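Side-chain contacts in UDP-glucose 4-epimerase (Brucella ovis, PDB 4WOK), which probably interconverts UDP-glucose and UDP-galactose by inverting the sugar at C4, using a tightly held NAD as the redox cofactor: residues A[13-18]-A[70-75]; A[26-31]-A[38-43]; A[66-71]-A[111-116]. The protein carries 2 engineered substitutions. All blocks are in the same frame, centred on the assembly; numbering follows the deposited sequence. Where two conformers were deposited one is given.

Interaction 1: A[13-18]-A[70-75]; sequences NVLVVG and ETMEKY. With NAD (nicotinamide-adenine-dinucleotide), chain B.
N13 lays its amide against the rim of the Y75 ring, ND2 sitting near the ring plane 3.8 Å from CD1 of Y75, with the amide and ring planes 79° apart. The N-H itself goes to the backbone. N13 ND2 gives Y75 O a nearly straight bond of 2.9 Å, in the carbonyl plane and on a lone pair. A water that accepts from N13 N bridges back, weakly, to the same carbonyl. Deeper in, L15 has CG anti to its backbone N (chi1 -175°), which sends its two methyls toward the helix: CD1 meets T71 CG2 at 3.9 Å, while CD2 meets M72 CE at 4.0 Å, at the end of an extended thioether chain. In the Rossmann fold helix 65-75 belongs to the crossover from strand 57-59 to strand 79-82, and here it packs on the sheet antiparallel to strand 13-17, one of the strands it passes. The hydroxyl of Y75 looks to another partner, D56 OD2. Past the strand's C-terminal end the chain reaches the cofactor, where G18 CA comes within 3.4 Å of NAD O4B.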
loop_
_atom_site.group_PDB
_atom_site.type_symbol
_atom_site.label_atom_id
_atom_site.label_comp_id
_atom_site.label_asym_id
_atom_site.label_seq_id
_atom_site.Cartn_x
_atom_site.Cartn_y
_atom_site.Cartn_z
ATOM N N ASN A 13 11.003 -19.601 3.394
ATOM C CA ASN A 13 11.435 -18.187 3.385
ATOM C C ASN A 13 10.621 -17.379 2.379
ATOM O O ASN A 13 10.434 -17.807 1.236
ATOM C CB ASN A 13 12.925 -18.059 3.053
ATOM C CG ASN A 13 13.821 -18.622 4.134
ATOM O OD1 ASN A 13 13.519 -18.525 5.328
ATOM N ND2 ASN A 13 14.941 -19.213 3.722
ATOM N N VAL A 14 10.143 -16.214 2.803
ATOM C CA VAL A 14 9.470 -15.295 1.907
ATOM C C VAL A 14 10.211 -13.975 1.996
ATOM O O VAL A 14 10.396 -13.433 3.080
ATOM C CB VAL A 14 7.977 -15.133 2.266
ATOM C CG1 VAL A 14 7.332 -14.013 1.449
ATOM C CG2 VAL A 14 7.247 -16.461 2.012
ATOM N N LEU A 15 10.709 -13.496 0.862
ATOM C CA LEU A 15 11.486 -12.269 0.851
ATOM C C LEU A 15 10.537 -11.068 0.785
ATOM O O LEU A 15 9.781 -10.903 -0.172
ATOM C CB LEU A 15 12.462 -12.248 -0.325
ATOM C CG LEU A 15 13.409 -11.046 -0.348
ATOM C CD1 LEU A 15 14.420 -11.188 0.792
ATOM C CD2 LEU A 15 14.108 -10.977 -1.706
ATOM N N VAL A 16 10.569 -10.246 1.819
ATOM C CA VAL A 16 9.696 -9.082 1.884
ATOM C C VAL A 16 10.536 -7.844 1.642
ATOM O O VAL A 16 11.193 -7.313 2.541
ATOM C CB VAL A 16 8.966 -8.992 3.228
ATOM C CG1 VAL A 16 7.936 -7.874 3.187
ATOM C CG2 VAL A 16 8.281 -10.340 3.554
ATOM N N VAL A 17 10.525 -7.410 0.393
ATOM C CA VAL A 17 11.297 -6.274 -0.038
ATOM C C VAL A 17 10.533 -4.995 0.335
ATOM O O VAL A 17 9.381 -4.843 -0.034
ATOM C CB VAL A 17 11.552 -6.371 -1.549
ATOM C CG1 VAL A 17 12.400 -5.231 -1.996
ATOM C CG2 VAL A 17 12.266 -7.696 -1.871
ATOM N N GLY A 18 11.163 -4.093 1.080
ATOM C CA GLY A 18 10.431 -2.973 1.664
ATOM C C GLY A 18 9.738 -3.387 2.958
ATOM O O GLY A 18 8.838 -2.700 3.452
ATOM N N GLU A 70 22.518 -12.095 -4.178
ATOM C CA GLU A 70 23.166 -12.829 -3.093
ATOM C C GLU A 70 22.128 -13.267 -2.072
ATOM O O GLU A 70 22.135 -14.401 -1.583
ATOM C CB GLU A 70 24.217 -11.948 -2.429
ATOM C CG GLU A 70 25.025 -12.598 -1.316
ATOM C CD GLU A 70 25.979 -11.593 -0.683
ATOM O OE1 GLU A 70 27.023 -11.282 -1.296
ATOM O OE2 GLU A 70 25.668 -11.083 0.415
ATOM N N THR A 71 21.226 -12.342 -1.767
ATOM C CA THR A 71 20.191 -12.593 -0.779
ATOM C C THR A 71 19.231 -13.663 -1.247
ATOM O O THR A 71 18.884 -14.572 -0.489
ATOM C CB THR A 71 19.414 -11.310 -0.471
ATOM O OG1 THR A 71 20.318 -10.346 0.069
ATOM C CG2 THR A 71 18.310 -11.588 0.550
ATOM N N MET A 72 18.790 -13.563 -2.494
ATOM C CA MET A 72 17.909 -14.600 -3.033
ATOM C C MET A 72 18.584 -15.975 -3.087
ATOM O O MET A 72 17.939 -17.008 -2.845
ATOM C CB MET A 72 17.414 -14.191 -4.415
ATOM C CG MET A 72 16.546 -12.921 -4.382
ATOM S SD MET A 72 15.873 -12.580 -6.011
ATOM C CE MET A 72 14.946 -11.061 -5.658
ATOM N N GLU A 73 19.880 -15.998 -3.379
ATOM C CA GLU A 73 20.614 -17.272 -3.408
ATOM C C GLU A 73 20.737 -17.865 -2.004
ATOM O O GLU A 73 20.577 -19.080 -1.807
ATOM C CB GLU A 73 21.994 -17.075 -4.053
ATOM C CG GLU A 73 21.861 -16.702 -5.526
ATOM C CD GLU A 73 23.189 -16.573 -6.268
ATOM O OE1 GLU A 73 24.262 -16.515 -5.626
ATOM O OE2 GLU A 73 23.143 -16.541 -7.516
ATOM N N LYS A 74 21.003 -17.019 -1.020
ATOM C CA LYS A 74 21.113 -17.502 0.353
ATOM C C LYS A 74 19.782 -18.052 0.879
ATOM O O LYS A 74 19.747 -19.110 1.508
ATOM C CB LYS A 74 21.614 -16.389 1.271
ATOM C CG LYS A 74 21.637 -16.787 2.738
ATOM C CD LYS A 74 22.203 -15.675 3.614
ATOM C CE LYS A 74 22.257 -16.114 5.077
ATOM N NZ LYS A 74 22.906 -15.093 5.946
ATOM N N TYR A 75 18.687 -17.336 0.625
ATOM C CA TYR A 75 17.419 -17.674 1.270
ATOM C C TYR A 75 16.477 -18.520 0.405
ATOM O O TYR A 75 15.517 -19.089 0.930
ATOM C CB TYR A 75 16.699 -16.398 1.720
ATOM C CG TYR A 75 17.360 -15.738 2.908
ATOM C CD1 TYR A 75 17.126 -16.197 4.191
ATOM C CD2 TYR A 75 18.244 -14.668 2.741
ATOM C CE1 TYR A 75 17.735 -15.613 5.281
ATOM C CE2 TYR A 75 18.862 -14.078 3.829
ATOM C CZ TYR A 75 18.594 -14.555 5.097
ATOM O OH TYR A 75 19.198 -13.996 6.192
HETATM P PA NAD B . 6.745 2.809 3.446
HETATM O O1A NAD B . 7.661 3.881 2.888
HETATM O O2A NAD B . 6.398 2.673 4.900
HETATM O O5B NAD B . 7.563 1.325 3.086
HETATM C C5B NAD B . 8.438 1.479 1.989
HETATM C C4B NAD B . 9.647 0.570 2.333
HETATM O O4B NAD B . 10.483 0.397 1.181
HETATM C C3B NAD B . 10.419 1.373 3.386
HETATM O O3B NAD B . 10.738 0.494 4.436
HETATM C C2B NAD B . 11.676 1.830 2.604
HETATM O O2B NAD B . 12.764 1.922 3.436
HETATM C C1B NAD B . 11.844 0.641 1.589
HETATM N N9A NAD B . 12.515 1.062 0.343
HETATM C C8A NAD B . 12.221 2.158 -0.497
HETATM N N7A NAD B . 13.022 2.214 -1.567
HETATM C C5A NAD B . 13.874 1.112 -1.411
HETATM C C6A NAD B . 14.942 0.631 -2.200
HETATM N N6A NAD B . 15.309 1.289 -3.350
HETATM N N1A NAD B . 15.607 -0.485 -1.818
HETATM C C2A NAD B . 15.210 -1.100 -0.657
HETATM N N3A NAD B . 14.213 -0.745 0.204
HETATM C C4A NAD B . 13.563 0.378 -0.231
HETATM O O3 NAD B . 5.549 2.930 2.379
HETATM P PN NAD B . 4.288 1.938 2.575
HETATM O O1N NAD B . 4.429 0.733 3.461
HETATM O O2N NAD B . 3.116 2.855 2.537
HETATM O O5D NAD B . 3.917 1.284 1.019
HETATM C C5D NAD B . 4.901 0.516 0.528
HETATM C C4D NAD B . 4.351 -0.066 -0.774
HETATM O O4D NAD B . 2.872 0.077 -0.778
HETATM C C3D NAD B . 4.852 0.780 -1.963
HETATM O O3D NAD B . 4.961 -0.104 -3.032
HETATM C C2D NAD B . 3.674 1.740 -2.165
HETATM O O2D NAD B . 3.533 2.211 -3.446
HETATM C C1D NAD B . 2.538 0.708 -1.971
HETATM N N1N NAD B . 1.209 1.480 -1.777
HETATM C C2N NAD B . 1.017 2.130 -0.561
HETATM C C3N NAD B . -0.195 2.842 -0.366
HETATM C C7N NAD B . -0.415 3.552 0.944
HETATM O O7N NAD B . -1.473 4.152 1.157
HETATM N N7N NAD B . 0.588 3.515 1.892
HETATM C C4N NAD B . -1.142 2.878 -1.392
HETATM C C5N NAD B . -0.914 2.218 -2.599
HETATM C C6N NAD B . 0.283 1.513 -2.789
HETATM O O HOH W 1 12.754 -20.970 1.241
#

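Interaction 2: A[26-31]-A[38-43]; sequences HTAKLL and PVVYDN. With NAD (nicotinamide-adenine-dinucleotide), chain B.
P38 pushes its ring against the helix at A28, where the methyl side chain lets the two backbones come close: their CA atoms are 5.4 Å apart. P38 CB rests on A28 CB at 3.9 Å, and P38 CG lies 3.4 Å from A28 O, so the ring touches both the methyl and the carbonyl of that residue. One turn on, L31 adds a second bump, CD1 at 4.2 Å from P38 CB. The two residues form a corner in which P38 CB sits, touched by the A28 methyl on one side and by L31 CD1 roughly at right angles to it. A28 CB also reaches the flank of V40, but loosely, at 4.5 Å from CG2. All four residues are buried, and the fit is mostly apolar, apart from the proline ring edge against A28 O.

The far end of the strand serves the cofactor. D42 grips the adenosine ribose with both carboxylate oxygens, taking a hydrogen bond from NAD O2B on OD1 (2.7 Å) and from NAD O3B on OD2 (2.6 Å). An acid at the C-terminal end of the second Rossmann strand is consistent with a preference for NAD over NADP. A20 N and L44 N also bond to the carboxylate, which should help fix its rotation. N43 then lays its amide over a face of the adenine, ND2 being 3.2 Å from NAD C6A.

Helix 22-33 and strand 37-42 are the last two elements of the first beta-alpha-beta unit, running antiparallel at 160°. L31 also lies on V14 and V16 of the neighbouring strand 13-17, helix 236-251 packs on the helix through V244 and A240, and V39, on the other face, touches L15 of strand 13-17 and Y75 of helix 65-75.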
loop_
_atom_site.group_PDB
_atom_site.type_symbol
_atom_site.label_atom_id
_atom_site.label_comp_id
_atom_site.label_asym_id
_atom_site.label_seq_id
_atom_site.Cartn_x
_atom_site.Cartn_y
_atom_site.Cartn_z
ATOM N N HIS A 26 3.748 -5.077 8.515
ATOM C CA HIS A 26 2.509 -5.783 8.862
ATOM C C HIS A 26 2.401 -7.121 8.126
ATOM O O HIS A 26 1.871 -8.114 8.658
ATOM C CB HIS A 26 1.282 -4.923 8.552
ATOM C CG HIS A 26 1.005 -3.876 9.589
ATOM N ND1 HIS A 26 1.671 -2.673 9.624
ATOM C CD2 HIS A 26 0.130 -3.858 10.626
ATOM C CE1 HIS A 26 1.223 -1.954 10.646
ATOM N NE2 HIS A 26 0.291 -2.651 11.267
ATOM N N THR A 27 2.891 -7.139 6.894
ATOM C CA THR A 27 2.832 -8.348 6.082
ATOM C C THR A 27 3.822 -9.390 6.592
ATOM O O THR A 27 3.508 -10.584 6.628
ATOM C CB THR A 27 3.101 -8.016 4.607
ATOM O OG1 THR A 27 2.081 -7.114 4.157
ATOM C CG2 THR A 27 3.104 -9.291 3.740
ATOM N N ALA A 28 5.007 -8.940 7.002
ATOM C CA ALA A 28 5.984 -9.830 7.643
ATOM C C ALA A 28 5.412 -10.467 8.918
ATOM O O ALA A 28 5.549 -11.676 9.139
ATOM C CB ALA A 28 7.263 -9.064 7.960
ATOM N N LYS A 29 4.781 -9.654 9.766
ATOM C CA LYS A 29 4.125 -10.175 10.972
ATOM C C LYS A 29 3.120 -11.263 10.615
ATOM O O LYS A 29 3.079 -12.327 11.252
ATOM C CB LYS A 29 3.428 -9.038 11.735
ATOM C CG LYS A 29 2.622 -9.481 12.962
ATOM C CD LYS A 29 2.111 -8.261 13.742
ATOM C CE LYS A 29 1.593 -8.627 15.126
ATOM N NZ LYS A 29 0.232 -9.220 15.077
ATOM N N LEU A 30 2.309 -11.005 9.594
ATOM C CA LEU A 30 1.278 -11.960 9.214
ATOM C C LEU A 30 1.890 -13.231 8.647
ATOM O O LEU A 30 1.452 -14.336 8.978
ATOM C CB LEU A 30 0.312 -11.361 8.195
ATOM C CG LEU A 30 -0.921 -12.253 8.043
ATOM C CD1 LEU A 30 -1.932 -11.943 9.124
ATOM C CD2 LEU A 30 -1.547 -12.141 6.670
ATOM N N LEU A 31 2.895 -13.072 7.791
ATOM C CA LEU A 31 3.565 -14.230 7.210
ATOM C C LEU A 31 4.040 -15.162 8.312
ATOM O O LEU A 31 3.834 -16.371 8.241
ATOM C CB LEU A 31 4.756 -13.793 6.330
ATOM C CG LEU A 31 4.396 -13.305 4.926
ATOM C CD1 LEU A 31 5.537 -12.448 4.306
ATOM C CD2 LEU A 31 4.083 -14.480 4.007
ATOM N N PRO A 38 9.464 -14.721 7.187
ATOM C CA PRO A 38 9.758 -13.527 6.397
ATOM C C PRO A 38 11.217 -13.119 6.525
ATOM O O PRO A 38 11.802 -13.140 7.608
ATOM C CB PRO A 38 8.827 -12.466 6.996
ATOM C CG PRO A 38 8.632 -12.893 8.427
ATOM C CD PRO A 38 8.625 -14.434 8.370
ATOM N N VAL A 39 11.802 -12.756 5.394
ATOM C CA VAL A 39 13.142 -12.211 5.339
ATOM C C VAL A 39 13.019 -10.824 4.771
ATOM O O VAL A 39 12.582 -10.668 3.631
ATOM C CB VAL A 39 14.080 -13.053 4.459
ATOM C CG1 VAL A 39 15.464 -12.442 4.436
ATOM C CG2 VAL A 39 14.134 -14.499 4.981
ATOM N N VAL A 40 13.405 -9.817 5.540
ATOM C CA VAL A 40 13.188 -8.439 5.075
ATOM C C VAL A 40 14.437 -7.910 4.387
ATOM O O VAL A 40 15.549 -8.055 4.902
ATOM C CB VAL A 40 12.775 -7.501 6.244
ATOM C CG1 VAL A 40 12.856 -5.996 5.828
ATOM C CG2 VAL A 40 11.376 -7.827 6.717
ATOM N N TYR A 41 14.240 -7.313 3.207
ATOM C CA TYR A 41 15.303 -6.656 2.453
ATOM C C TYR A 41 14.850 -5.207 2.298
ATOM O O TYR A 41 13.800 -4.950 1.725
ATOM C CB TYR A 41 15.521 -7.335 1.095
ATOM C CG TYR A 41 16.703 -6.784 0.302
ATOM C CD1 TYR A 41 16.565 -5.663 -0.502
ATOM C CD2 TYR A 41 17.953 -7.399 0.365
ATOM C CE1 TYR A 41 17.665 -5.142 -1.227
ATOM C CE2 TYR A 41 19.038 -6.914 -0.360
ATOM C CZ TYR A 41 18.890 -5.788 -1.155
ATOM O OH TYR A 41 19.974 -5.294 -1.863
ATOM N N ASP A 42 15.612 -4.266 2.843
ATOM C CA ASP A 42 15.098 -2.890 2.975
ATOM C C ASP A 42 16.261 -1.944 3.149
ATOM O O ASP A 42 17.234 -2.294 3.826
ATOM C CB ASP A 42 14.153 -2.795 4.182
ATOM C CG ASP A 42 13.241 -1.585 4.127
ATOM O OD1 ASP A 42 13.756 -0.442 4.138
ATOM O OD2 ASP A 42 12.008 -1.774 4.073
ATOM N N ASN A 43 16.196 -0.754 2.549
ATOM C CA ASN A 43 17.340 0.142 2.658
ATOM C C ASN A 43 17.197 1.154 3.796
ATOM O O ASN A 43 18.072 2.011 3.981
ATOM C CB ASN A 43 17.604 0.863 1.316
ATOM C CG ASN A 43 16.505 1.854 0.918
ATOM O OD1 ASN A 43 15.503 2.036 1.612
ATOM N ND2 ASN A 43 16.711 2.507 -0.222
HETATM P PA NAD B . 6.745 2.809 3.446
HETATM O O1A NAD B . 7.661 3.881 2.888
HETATM O O2A NAD B . 6.398 2.673 4.900
HETATM O O5B NAD B . 7.563 1.325 3.086
HETATM C C5B NAD B . 8.438 1.479 1.989
HETATM C C4B NAD B . 9.647 0.570 2.333
HETATM O O4B NAD B . 10.483 0.397 1.181
HETATM C C3B NAD B . 10.419 1.373 3.386
HETATM O O3B NAD B . 10.738 0.494 4.436
HETATM C C2B NAD B . 11.676 1.830 2.604
HETATM O O2B NAD B . 12.764 1.922 3.436
HETATM C C1B NAD B . 11.844 0.641 1.589
HETATM N N9A NAD B . 12.515 1.062 0.343
HETATM C C8A NAD B . 12.221 2.158 -0.497
HETATM N N7A NAD B . 13.022 2.214 -1.567
HETATM C C5A NAD B . 13.874 1.112 -1.411
HETATM C C6A NAD B . 14.942 0.631 -2.200
HETATM N N6A NAD B . 15.309 1.289 -3.350
HETATM N N1A NAD B . 15.607 -0.485 -1.818
HETATM C C2A NAD B . 15.210 -1.100 -0.657
HETATM N N3A NAD B . 14.213 -0.745 0.204
HETATM C C4A NAD B . 13.563 0.378 -0.231
HETATM O O3 NAD B . 5.549 2.930 2.379
HETATM P PN NAD B . 4.288 1.938 2.575
HETATM O O1N NAD B . 4.429 0.733 3.461
HETATM O O2N NAD B . 3.116 2.855 2.537
HETATM O O5D NAD B . 3.917 1.284 1.019
HETATM C C5D NAD B . 4.901 0.516 0.528
HETATM C C4D NAD B . 4.351 -0.066 -0.774
HETATM O O4D NAD B . 2.872 0.077 -0.778
HETATM C C3D NAD B . 4.852 0.780 -1.963
HETATM O O3D NAD B . 4.961 -0.104 -3.032
HETATM C C2D NAD B . 3.674 1.740 -2.165
HETATM O O2D NAD B . 3.533 2.211 -3.446
HETATM C C1D NAD B . 2.538 0.708 -1.971
HETATM N N1N NAD B . 1.209 1.480 -1.777
HETATM C C2N NAD B . 1.017 2.130 -0.561
HETATM C C3N NAD B . -0.195 2.842 -0.366
HETATM C C7N NAD B . -0.415 3.552 0.944
HETATM O O7N NAD B . -1.473 4.152 1.157
HETATM N N7N NAD B . 0.588 3.515 1.892
HETATM C C4N NAD B . -1.142 2.878 -1.392
HETATM C C5N NAD B . -0.914 2.218 -2.599
HETATM C C6N NAD B . 0.283 1.513 -2.789
#

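Interaction 3: A[66-71]-A[111-116]; sequences ARLVET and LDACRL
V69 and L68 close on the methyl of A113 from neighbouring positions of one helix. V69 CG2 sits 3.8 Å from A113 CB and equally near A113 CA, while L68 brings its branch point, CG, to 3.9 Å from the same CB, with CD2 following at 4.0 Å. In V69 it is the branch anti to the carbonyl carbon that makes the touch, CG1 having taken the place anti to the backbone N (chi1 167°). With only a methyl on the facing side, the helices come close: the CA atoms of V69 and A113 are 5.1 Å apart.

Around this first shell, M72, one turn along from L68, packs on A113 and C114, and on the sheet side Y41 of strand 37-42 lies against L68. Helices 65-75 and 96-116 are thus neighbours on one face of the Rossmann sheet.

Further out, polar groups steady each helix separately. T71 OG1 returns to R67 O at 2.8 Å, and that carbonyl also takes the backbone N of T71 from the opposite face of its plane. On the other helix R115 holds D112 side-on, NE and NH2 both going to OD1. The NE bond is short, 2.8 Å, and fairly straight (161°), while that from NH2 to D112 OD1 is longer, 3.2 Å, and more bent. OD1 also bonds to Y165 OH, and R115 makes a cation-pi contact with Y169, so these side chains tie helix 96-116 to its other neighbour, helix 150-169.

Between the two segments only methyl and methine groups meet, so their fit rests on van der Waals shape and the closeness a small residue permits; the D112-R115 salt bridge lies within helix 96-116, with its outside partners on helix 150-169, and adds nothing directly across this contact.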
loop_
_atom_site.group_PDB
_atom_site.type_symbol
_atom_site.label_atom_id
_atom_site.label_comp_id
_atom_site.label_asym_id
_atom_site.label_seq_id
_atom_site.Cartn_x
_atom_site.Cartn_y
_atom_site.Cartn_z
ATOM N N ALA A 66 23.793 -7.028 -7.105
ATOM C CA ALA A 66 24.608 -8.130 -6.563
ATOM C C ALA A 66 24.113 -8.539 -5.178
ATOM O O ALA A 66 23.976 -9.721 -4.871
ATOM C CB ALA A 66 26.090 -7.743 -6.498
ATOM N N ARG A 67 23.841 -7.557 -4.332
ATOM C CA ARG A 67 23.420 -7.858 -2.979
ATOM C C ARG A 67 22.049 -8.516 -2.967
ATOM O O ARG A 67 21.783 -9.390 -2.152
ATOM C CB ARG A 67 23.394 -6.591 -2.129
ATOM C CG ARG A 67 23.164 -6.849 -0.638
ATOM C CD ARG A 67 23.521 -5.595 0.130
ATOM N NE ARG A 67 23.360 -5.764 1.565
ATOM C CZ ARG A 67 24.249 -6.355 2.354
ATOM N NH1 ARG A 67 25.376 -6.849 1.843
ATOM N NH2 ARG A 67 24.003 -6.456 3.651
ATOM N N LEU A 68 21.171 -8.077 -3.861
ATOM C CA LEU A 68 19.837 -8.664 -3.939
ATOM C C LEU A 68 19.903 -10.116 -4.443
ATOM O O LEU A 68 19.249 -11.015 -3.898
ATOM C CB LEU A 68 18.957 -7.805 -4.843
ATOM C CG LEU A 68 17.454 -8.051 -4.879
ATOM C CD1 LEU A 68 16.843 -8.083 -3.468
ATOM C CD2 LEU A 68 16.838 -6.946 -5.719
ATOM N N VAL A 69 20.704 -10.350 -5.476
ATOM C CA VAL A 69 20.915 -11.719 -5.963
ATOM C C VAL A 69 21.517 -12.615 -4.879
ATOM O O VAL A 69 21.080 -13.761 -4.673
ATOM C CB VAL A 69 21.818 -11.714 -7.211
ATOM C CG1 VAL A 69 22.316 -13.116 -7.539
ATOM C CG2 VAL A 69 21.066 -11.121 -8.405
ATOM N N GLU A 70 22.518 -12.095 -4.178
ATOM C CA GLU A 70 23.166 -12.829 -3.093
ATOM C C GLU A 70 22.128 -13.267 -2.072
ATOM O O GLU A 70 22.135 -14.401 -1.583
ATOM C CB GLU A 70 24.217 -11.948 -2.429
ATOM C CG GLU A 70 25.025 -12.598 -1.316
ATOM C CD GLU A 70 25.979 -11.593 -0.683
ATOM O OE1 GLU A 70 27.023 -11.282 -1.296
ATOM O OE2 GLU A 70 25.668 -11.083 0.415
ATOM N N THR A 71 21.226 -12.342 -1.767
ATOM C CA THR A 71 20.191 -12.593 -0.779
ATOM C C THR A 71 19.231 -13.663 -1.247
ATOM O O THR A 71 18.884 -14.572 -0.489
ATOM C CB THR A 71 19.414 -11.310 -0.471
ATOM O OG1 THR A 71 20.318 -10.346 0.069
ATOM C CG2 THR A 71 18.310 -11.588 0.550
ATOM N N LEU A 111 13.352 -7.549 -10.583
ATOM C CA LEU A 111 12.876 -8.598 -11.481
ATOM C C LEU A 111 14.047 -9.306 -12.142
ATOM O O LEU A 111 13.990 -10.517 -12.382
ATOM C CB LEU A 111 11.926 -8.022 -12.534
ATOM C CG LEU A 111 10.623 -7.424 -11.972
ATOM C CD1 LEU A 111 9.759 -7.025 -13.134
ATOM C CD2 LEU A 111 9.858 -8.436 -11.072
ATOM N N ASP A 112 15.120 -8.574 -12.438
ATOM C CA ASP A 112 16.311 -9.263 -12.964
ATOM C C ASP A 112 16.886 -10.228 -11.918
ATOM O O ASP A 112 17.244 -11.347 -12.241
ATOM C CB ASP A 112 17.381 -8.260 -13.407
ATOM C CG ASP A 112 17.043 -7.582 -14.723
ATOM O OD1 ASP A 112 16.271 -8.146 -15.508
ATOM O OD2 ASP A 112 17.558 -6.473 -14.989
ATOM N N ALA A 113 16.966 -9.791 -10.659
ATOM C CA ALA A 113 17.465 -10.653 -9.594
ATOM C C ALA A 113 16.621 -11.925 -9.493
ATOM O O ALA A 113 17.149 -13.027 -9.309
ATOM C CB ALA A 113 17.456 -9.919 -8.275
ATOM N N CYS A 114 15.307 -11.757 -9.589
ATOM C CA CYS A 114 14.406 -12.913 -9.592
ATOM C C CYS A 114 14.697 -13.893 -10.728
ATOM O O CYS A 114 14.910 -15.088 -10.483
ATOM C CB CYS A 114 12.952 -12.456 -9.680
ATOM S SG CYS A 114 12.304 -11.718 -8.158
ATOM N N ARG A 115 14.705 -13.403 -11.969
ATOM C CA ARG A 115 14.864 -14.324 -13.096
ATOM C C ARG A 115 16.249 -14.959 -13.081
ATOM O O ARG A 115 16.399 -16.128 -13.485
ATOM C CB ARG A 115 14.614 -13.632 -14.444
ATOM C CG ARG A 115 15.709 -12.627 -14.876
ATOM C CD ARG A 115 15.309 -11.885 -16.142
ATOM N NE ARG A 115 16.227 -10.788 -16.447
ATOM C CZ ARG A 115 17.282 -10.901 -17.248
ATOM N NH1 ARG A 115 17.543 -12.056 -17.841
ATOM N NH2 ARG A 115 18.067 -9.854 -17.475
ATOM N N LEU A 116 17.253 -14.225 -12.596
ATOM C CA LEU A 116 18.619 -14.751 -12.631
ATOM C C LEU A 116 18.880 -15.736 -11.489
ATOM O O LEU A 116 19.917 -16.398 -11.460
ATOM C CB LEU A 116 19.639 -13.613 -12.588
ATOM C CG LEU A 116 19.588 -12.657 -13.791
ATOM C CD1 LEU A 116 20.480 -11.435 -13.548
ATOM C CD2 LEU A 116 19.978 -13.393 -15.091
#

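All three contacts belong to the NAD-binding Rossmann half. Interactions 1 and 2 meet in the sheet, where strands 13-17 and 37-42 pair through V14 and V16 with V39, and they pack helices on its opposite faces; both also reach NAD. Interactions 1 and 3 share helix 65-75: one sets it on the sheet, the other against the next helix, with M72 touching both L15 and A113. In interaction 2 every touching residue is buried and the packing is largely apolar. Interaction 1 grades from a buried apolar centre to a polar, watered end at N13 and Y75, while interaction 3 is apolar between helices but lies farthest from the chain's centre, with V69 partly exposed.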